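Lipopolysaccharide core heptose(I) kinase RfaP (Pseudomonas aeruginosa, PDB 6DFL) phosphorylates the first heptose of the lipopolysaccharide inner core with ATP and also acts as a protein-tyrosine kinase. Local coordinates at residues K140-G152 with G218-Y231. Numbering follows the deposited sequence.
Sequences KRALVEAVARMVG and GLTRRDKLRFLRTY. With G9S (S-[2-({N-[(2S)-2-hydroxy-3,3-dimethyl-4-(phosphonooxy)butanoyl]-beta-alanyl}amino)ethyl] hexadecanethioate), chain C.
Phe227 lies flat between Ala148 and the acyl chain of the bound acyl thioester G9S. Ala148 CB sits over one face in a CH-pi contact, 3.9 Å from the ring centroid, while G9S C21 covers the opposite face, 3.5 Å from Phe227 CG. CG is anti to the backbone N of Phe227 (chi1 -178°), which carries the ring against helix 140-152, where CE1 comes within 3.4 Å of Ala148 N. The two methyls of Val144 divide their contacts: CG1 rests on Asp223 O and Phe227 CB, and CG2 slides past Leu219 CD2. On the side of Ala148 away from the lipid, Thr230 packs its CB 3.5 Å from Ala148 CB and its CG2 against Arg149 CG; Thr230 OG1 is turned back to donate to Arg226 O. At the other end, extended Lys140 sends NZ to Gly218 O (2.7 Å) and, on the syn side but tilted 34° out of the carboxylate plane, to Asp223 OD2 (2.7 Å) in a salt bridge. Thr220 N reaches the same oxygen from the opposite face, and Asp223 N returns a bond to Thr220 OG1, a capping box. Arg226 pairs with OD1; acidic side chains of another protein's chain also bridge to Lys140 and Arg226. Segments 140-152 and 221-231, whose axes come within 8.0 Å at 32°, belong to the helical lobe of a protein-kinase-like fold, and here their seam forms one wall of the pocket that holds the acyl chain.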
loop_
_atom_site.group_PDB
_atom_site.type_symbol
_atom_site.label_atom_id
_atom_site.label_comp_id
_atom_site.label_asym_id
_atom_site.label_seq_id
_atom_site.Cartn_x
_atom_site.Cartn_y
_atom_site.Cartn_z
ATOM N N LYS A 140 6.651 -7.697 -8.506
ATOM C CA LYS A 140 5.375 -7.003 -8.553
ATOM C C LYS A 140 4.460 -7.489 -7.439
ATOM O O LYS A 140 4.019 -6.709 -6.589
ATOM C CB LYS A 140 4.738 -7.212 -9.922
ATOM C CG LYS A 140 3.432 -6.500 -10.120
ATOM C CD LYS A 140 2.868 -6.893 -11.457
ATOM C CE LYS A 140 1.571 -6.189 -11.722
ATOM N NZ LYS A 140 0.909 -6.857 -12.875
ATOM N N ARG A 141 4.202 -8.797 -7.399
ATOM C CA ARG A 141 3.260 -9.335 -6.421
ATOM C C ARG A 141 3.741 -9.108 -4.988
ATOM O O ARG A 141 2.944 -8.795 -4.098
ATOM C CB ARG A 141 3.016 -10.810 -6.715
ATOM C CG ARG A 141 2.310 -11.045 -8.057
ATOM C CD ARG A 141 1.986 -12.530 -8.243
ATOM N NE ARG A 141 3.044 -13.266 -8.927
ATOM C CZ ARG A 141 2.996 -13.613 -10.210
ATOM N NH1 ARG A 141 1.947 -13.288 -10.961
ATOM N NH2 ARG A 141 4.001 -14.294 -10.738
ATOM N N ALA A 142 5.046 -9.200 -4.752
ATOM C CA ALA A 142 5.555 -8.904 -3.418
ATOM C C ALA A 142 5.252 -7.466 -3.002
ATOM O O ALA A 142 4.931 -7.217 -1.832
ATOM C CB ALA A 142 7.054 -9.172 -3.364
ATOM N N LEU A 143 5.342 -6.506 -3.934
ATOM C CA LEU A 143 5.018 -5.120 -3.594
ATOM C C LEU A 143 3.521 -4.940 -3.365
ATOM O O LEU A 143 3.107 -4.342 -2.368
ATOM C CB LEU A 143 5.515 -4.185 -4.692
ATOM C CG LEU A 143 7.025 -4.012 -4.683
ATOM C CD1 LEU A 143 7.508 -3.424 -5.985
ATOM C CD2 LEU A 143 7.427 -3.128 -3.533
ATOM N N VAL A 144 2.692 -5.459 -4.277
ATOM C CA VAL A 144 1.249 -5.458 -4.055
ATOM C C VAL A 144 0.930 -5.993 -2.662
ATOM O O VAL A 144 0.139 -5.403 -1.917
ATOM C CB VAL A 144 0.535 -6.287 -5.138
ATOM C CG1 VAL A 144 -0.904 -6.518 -4.734
ATOM C CG2 VAL A 144 0.612 -5.593 -6.495
ATOM N N GLU A 145 1.551 -7.117 -2.286
ATOM C CA GLU A 145 1.202 -7.729 -1.008
ATOM C C GLU A 145 1.766 -6.929 0.148
ATOM O O GLU A 145 1.111 -6.793 1.187
ATOM C CB GLU A 145 1.693 -9.177 -0.947
ATOM C CG GLU A 145 1.053 -10.043 -2.000
ATOM C CD GLU A 145 1.401 -11.511 -1.822
ATOM O OE1 GLU A 145 1.911 -11.855 -0.731
ATOM O OE2 GLU A 145 1.167 -12.305 -2.766
ATOM N N ALA A 146 2.980 -6.402 -0.006
ATOM C CA ALA A 146 3.557 -5.609 1.069
ATOM C C ALA A 146 2.699 -4.383 1.381
ATOM O O ALA A 146 2.677 -3.915 2.527
ATOM C CB ALA A 146 4.978 -5.190 0.704
ATOM N N VAL A 147 1.956 -3.868 0.402
ATOM C CA VAL A 147 1.119 -2.714 0.711
ATOM C C VAL A 147 -0.170 -3.179 1.353
ATOM O O VAL A 147 -0.662 -2.569 2.311
ATOM C CB VAL A 147 0.855 -1.863 -0.546
ATOM C CG1 VAL A 147 -0.047 -0.696 -0.214
ATOM C CG2 VAL A 147 2.175 -1.393 -1.136
ATOM N N ALA A 148 -0.741 -4.256 0.817
ATOM C CA ALA A 148 -1.870 -4.910 1.470
ATOM C C ALA A 148 -1.595 -5.140 2.954
ATOM O O ALA A 148 -2.439 -4.834 3.796
ATOM C CB ALA A 148 -2.190 -6.207 0.753
ATOM N N ARG A 149 -0.385 -5.572 3.308
ATOM C CA ARG A 149 -0.097 -5.812 4.719
ATOM C C ARG A 149 -0.042 -4.521 5.515
ATOM O O ARG A 149 -0.534 -4.456 6.650
ATOM C CB ARG A 149 1.214 -6.581 4.883
ATOM C CG ARG A 149 1.076 -8.081 4.659
ATOM C CD ARG A 149 2.346 -8.831 5.038
ATOM N NE ARG A 149 3.559 -8.266 4.434
ATOM C CZ ARG A 149 4.139 -8.735 3.331
ATOM N NH1 ARG A 149 3.610 -9.785 2.699
ATOM N NH2 ARG A 149 5.248 -8.152 2.859
HETATM N N MSE A 150 0.572 -3.482 4.954
HETATM C CA MSE A 150 0.770 -2.270 5.719
HETATM C C MSE A 150 -0.546 -1.570 5.944
HETATM O O MSE A 150 -0.848 -1.143 7.057
HETATM C CB MSE A 150 1.743 -1.365 5.018
HETATM C CG MSE A 150 3.161 -1.876 5.027
HETATM SE SE MSE A 150 4.298 -0.507 4.224
HETATM C CE MSE A 150 4.154 0.906 5.542
ATOM N N VAL A 151 -1.355 -1.495 4.890
ATOM C CA VAL A 151 -2.641 -0.810 4.986
ATOM C C VAL A 151 -3.569 -1.562 5.932
ATOM O O VAL A 151 -4.113 -0.987 6.883
ATOM C CB VAL A 151 -3.250 -0.637 3.579
ATOM C CG1 VAL A 151 -4.658 -0.078 3.632
ATOM C CG2 VAL A 151 -2.368 0.255 2.706
ATOM N N GLY A 152 -3.753 -2.866 5.694
ATOM C CA GLY A 152 -4.410 -3.706 6.684
ATOM C C GLY A 152 -3.887 -3.491 8.087
ATOM O O GLY A 152 -4.665 -3.266 9.014
ATOM N N GLY A 218 -0.897 -1.683 -14.720
ATOM C CA GLY A 218 -1.023 -3.035 -15.232
ATOM C C GLY A 218 -1.333 -4.081 -14.180
ATOM O O GLY A 218 -0.796 -5.195 -14.236
ATOM N N LEU A 219 -2.183 -3.757 -13.215
ATOM C CA LEU A 219 -2.630 -4.762 -12.262
ATOM C C LEU A 219 -3.643 -5.661 -12.944
ATOM O O LEU A 219 -4.704 -5.194 -13.379
ATOM C CB LEU A 219 -3.244 -4.118 -11.022
ATOM C CG LEU A 219 -2.345 -3.195 -10.187
ATOM C CD1 LEU A 219 -3.069 -2.631 -8.990
ATOM C CD2 LEU A 219 -1.072 -3.865 -9.754
ATOM N N THR A 220 -3.328 -6.958 -13.017
ATOM C CA THR A 220 -4.299 -7.930 -13.482
ATOM C C THR A 220 -5.445 -8.004 -12.486
ATOM O O THR A 220 -5.361 -7.491 -11.368
ATOM C CB THR A 220 -3.655 -9.307 -13.651
ATOM O OG1 THR A 220 -3.565 -9.961 -12.370
ATOM C CG2 THR A 220 -2.259 -9.164 -14.267
ATOM N N ARG A 221 -6.540 -8.651 -12.902
ATOM C CA ARG A 221 -7.603 -8.920 -11.946
ATOM C C ARG A 221 -7.066 -9.706 -10.771
ATOM O O ARG A 221 -7.542 -9.545 -9.644
ATOM C CB ARG A 221 -8.747 -9.688 -12.597
ATOM C CG ARG A 221 -9.535 -8.905 -13.603
ATOM C CD ARG A 221 -10.378 -9.844 -14.408
ATOM N NE ARG A 221 -10.535 -9.401 -15.785
ATOM C CZ ARG A 221 -10.574 -10.221 -16.832
ATOM N NH1 ARG A 221 -10.453 -11.534 -16.660
ATOM N NH2 ARG A 221 -10.724 -9.726 -18.054
ATOM N N ARG A 222 -6.047 -10.527 -11.006
ATOM C CA ARG A 222 -5.559 -11.388 -9.943
ATOM C C ARG A 222 -4.609 -10.651 -9.015
ATOM O O ARG A 222 -4.574 -10.942 -7.813
ATOM C CB ARG A 222 -4.909 -12.634 -10.550
ATOM C CG ARG A 222 -5.947 -13.668 -10.939
ATOM C CD ARG A 222 -5.552 -14.487 -12.146
ATOM N NE ARG A 222 -5.865 -13.767 -13.371
ATOM C CZ ARG A 222 -4.962 -13.259 -14.192
ATOM N NH1 ARG A 222 -5.371 -12.615 -15.270
ATOM N NH2 ARG A 222 -3.666 -13.404 -13.944
ATOM N N ASP A 223 -3.843 -9.690 -9.534
ATOM C CA ASP A 223 -3.085 -8.829 -8.635
ATOM C C ASP A 223 -4.008 -8.090 -7.678
ATOM O O ASP A 223 -3.619 -7.790 -6.551
ATOM C CB ASP A 223 -2.236 -7.838 -9.428
ATOM C CG ASP A 223 -1.301 -8.518 -10.410
ATOM O OD1 ASP A 223 -0.775 -9.624 -10.100
ATOM O OD2 ASP A 223 -1.087 -7.931 -11.500
ATOM N N LYS A 224 -5.239 -7.815 -8.089
ATOM C CA LYS A 224 -6.154 -7.125 -7.187
ATOM C C LYS A 224 -6.756 -8.080 -6.156
ATOM O O LYS A 224 -6.910 -7.709 -4.985
ATOM C CB LYS A 224 -7.253 -6.412 -7.992
ATOM C CG LYS A 224 -6.745 -5.326 -8.957
ATOM C CD LYS A 224 -7.856 -4.850 -9.884
ATOM C CE LYS A 224 -7.286 -4.196 -11.129
ATOM N NZ LYS A 224 -8.371 -3.608 -11.970
ATOM N N LEU A 225 -7.108 -9.308 -6.569
ATOM C CA LEU A 225 -7.548 -10.323 -5.602
ATOM C C LEU A 225 -6.436 -10.659 -4.618
ATOM O O LEU A 225 -6.680 -10.755 -3.411
ATOM C CB LEU A 225 -8.025 -11.588 -6.322
ATOM C CG LEU A 225 -9.157 -11.424 -7.337
ATOM C CD1 LEU A 225 -9.338 -12.678 -8.166
ATOM C CD2 LEU A 225 -10.428 -11.051 -6.622
ATOM N N ARG A 226 -5.209 -10.855 -5.111
ATOM C CA ARG A 226 -4.074 -10.979 -4.204
ATOM C C ARG A 226 -4.077 -9.849 -3.188
ATOM O O ARG A 226 -3.917 -10.083 -1.988
ATOM C CB ARG A 226 -2.761 -10.968 -4.989
ATOM C CG ARG A 226 -2.226 -12.319 -5.378
ATOM C CD ARG A 226 -1.143 -12.269 -6.437
ATOM N NE ARG A 226 -1.152 -13.472 -7.269
ATOM C CZ ARG A 226 -1.523 -13.518 -8.550
ATOM N NH1 ARG A 226 -1.898 -12.411 -9.192
ATOM N NH2 ARG A 226 -1.509 -14.675 -9.207
ATOM N N PHE A 227 -4.276 -8.607 -3.647
ATOM C CA PHE A 227 -4.303 -7.499 -2.706
ATOM C C PHE A 227 -5.397 -7.692 -1.668
ATOM O O PHE A 227 -5.162 -7.496 -0.474
ATOM C CB PHE A 227 -4.507 -6.153 -3.416
ATOM C CG PHE A 227 -4.486 -5.005 -2.467
ATOM C CD1 PHE A 227 -3.301 -4.345 -2.199
ATOM C CD2 PHE A 227 -5.609 -4.653 -1.757
ATOM C CE1 PHE A 227 -3.253 -3.325 -1.273
ATOM C CE2 PHE A 227 -5.561 -3.623 -0.834
ATOM C CZ PHE A 227 -4.381 -2.964 -0.595
ATOM N N LEU A 228 -6.620 -7.988 -2.115
ATOM C CA LEU A 228 -7.758 -8.046 -1.199
ATOM C C LEU A 228 -7.574 -9.135 -0.144
ATOM O O LEU A 228 -7.848 -8.911 1.046
ATOM C CB LEU A 228 -9.039 -8.286 -1.989
ATOM C CG LEU A 228 -9.486 -7.128 -2.897
ATOM C CD1 LEU A 228 -10.514 -7.617 -3.920
ATOM C CD2 LEU A 228 -10.060 -6.009 -2.050
ATOM N N ARG A 229 -7.110 -10.313 -0.571
ATOM C CA ARG A 229 -6.865 -11.413 0.359
ATOM C C ARG A 229 -5.865 -10.999 1.428
ATOM O O ARG A 229 -6.130 -11.133 2.629
ATOM C CB ARG A 229 -6.366 -12.647 -0.405
ATOM C CG ARG A 229 -5.961 -13.802 0.498
ATOM C CD ARG A 229 -5.955 -15.144 -0.266
ATOM N NE ARG A 229 -4.831 -15.290 -1.194
ATOM C CZ ARG A 229 -4.904 -15.944 -2.355
ATOM N NH1 ARG A 229 -6.048 -16.496 -2.744
ATOM N NH2 ARG A 229 -3.841 -16.040 -3.138
ATOM N N THR A 230 -4.708 -10.482 1.012
ATOM C CA THR A 230 -3.717 -10.080 2.000
ATOM C C THR A 230 -4.233 -8.926 2.842
ATOM O O THR A 230 -3.967 -8.859 4.050
ATOM C CB THR A 230 -2.428 -9.696 1.302
ATOM O OG1 THR A 230 -2.045 -10.757 0.433
ATOM C CG2 THR A 230 -1.311 -9.445 2.289
ATOM N N TYR A 231 -5.010 -8.024 2.234
ATOM C CA TYR A 231 -5.500 -6.871 2.987
ATOM C C TYR A 231 -6.455 -7.307 4.097
ATOM O O TYR A 231 -6.287 -6.927 5.263
ATOM C CB TYR A 231 -6.181 -5.849 2.066
ATOM C CG TYR A 231 -6.886 -4.813 2.904
ATOM C CD1 TYR A 231 -6.153 -3.883 3.664
ATOM C CD2 TYR A 231 -8.272 -4.781 2.985
ATOM C CE1 TYR A 231 -6.777 -2.987 4.470
ATOM C CE2 TYR A 231 -8.908 -3.859 3.788
ATOM C CZ TYR A 231 -8.149 -2.970 4.526
ATOM O OH TYR A 231 -8.767 -2.059 5.332
HETATM C C1 G9S C . -12.256 -8.908 -8.878
HETATM C C2 G9S C . -12.542 -9.888 -11.183
HETATM C C3 G9S C . -13.345 -9.987 -12.470
HETATM C C4 G9S C . -14.770 -10.490 -12.322
HETATM C C5 G9S C . -16.109 -11.319 -10.216
HETATM C C6 G9S C . -15.372 -13.873 -10.284
HETATM C C7 G9S C . -15.910 -15.167 -10.845
HETATM C C8 G9S C . -13.984 -13.642 -10.819
HETATM C C10 G9S C . -12.148 -5.709 -7.463
HETATM C C11 G9S C . -12.538 -4.272 -7.259
HETATM C C12 G9S C . -11.429 -3.374 -6.760
HETATM C C13 G9S C . -10.058 -4.019 -6.663
HETATM C C14 G9S C . -9.455 -4.125 -5.256
HETATM C C15 G9S C . -8.412 -3.087 -4.871
HETATM C C16 G9S C . -7.017 -3.249 -5.426
HETATM N N2 G9S C . -12.998 -9.020 -10.108
HETATM C C19 G9S C . -11.114 -7.923 -8.873
HETATM C C20 G9S C . -15.336 -14.004 -8.791
HETATM C C21 G9S C . -5.853 -2.669 -4.629
HETATM C C22 G9S C . -4.614 -2.359 -5.465
HETATM C C23 G9S C . -3.577 -1.433 -4.901
HETATM C C24 G9S C . -2.189 -2.016 -4.739
HETATM C C25 G9S C . -1.018 -1.100 -4.402
HETATM C C26 G9S C . 0.392 -1.589 -4.750
HETATM C C27 G9S C . 0.930 -1.233 -6.124
HETATM C C28 G9S C . 2.390 -1.494 -6.345
HETATM C C29 G9S C . 3.268 -0.321 -6.646
HETATM C C30 G9S C . -16.361 -12.746 -10.725
HETATM N N3 G9S C . -15.380 -10.297 -10.982
HETATM O O2 G9S C . -11.519 -10.550 -11.048
HETATM O O3 G9S C . -12.380 -6.567 -6.620
HETATM O O4 G9S C . -16.550 -11.004 -9.115
HETATM O O5 G9S C . -16.570 -12.724 -12.090
HETATM O O6 G9S C . -17.295 -15.257 -10.959
HETATM O O8 G9S C . -19.401 -16.585 -11.389
HETATM O O9 G9S C . -18.119 -16.969 -9.264
HETATM P P1 G9S C . -18.034 -16.627 -10.738
HETATM S S1 G9S C . -11.588 -6.211 -9.070
#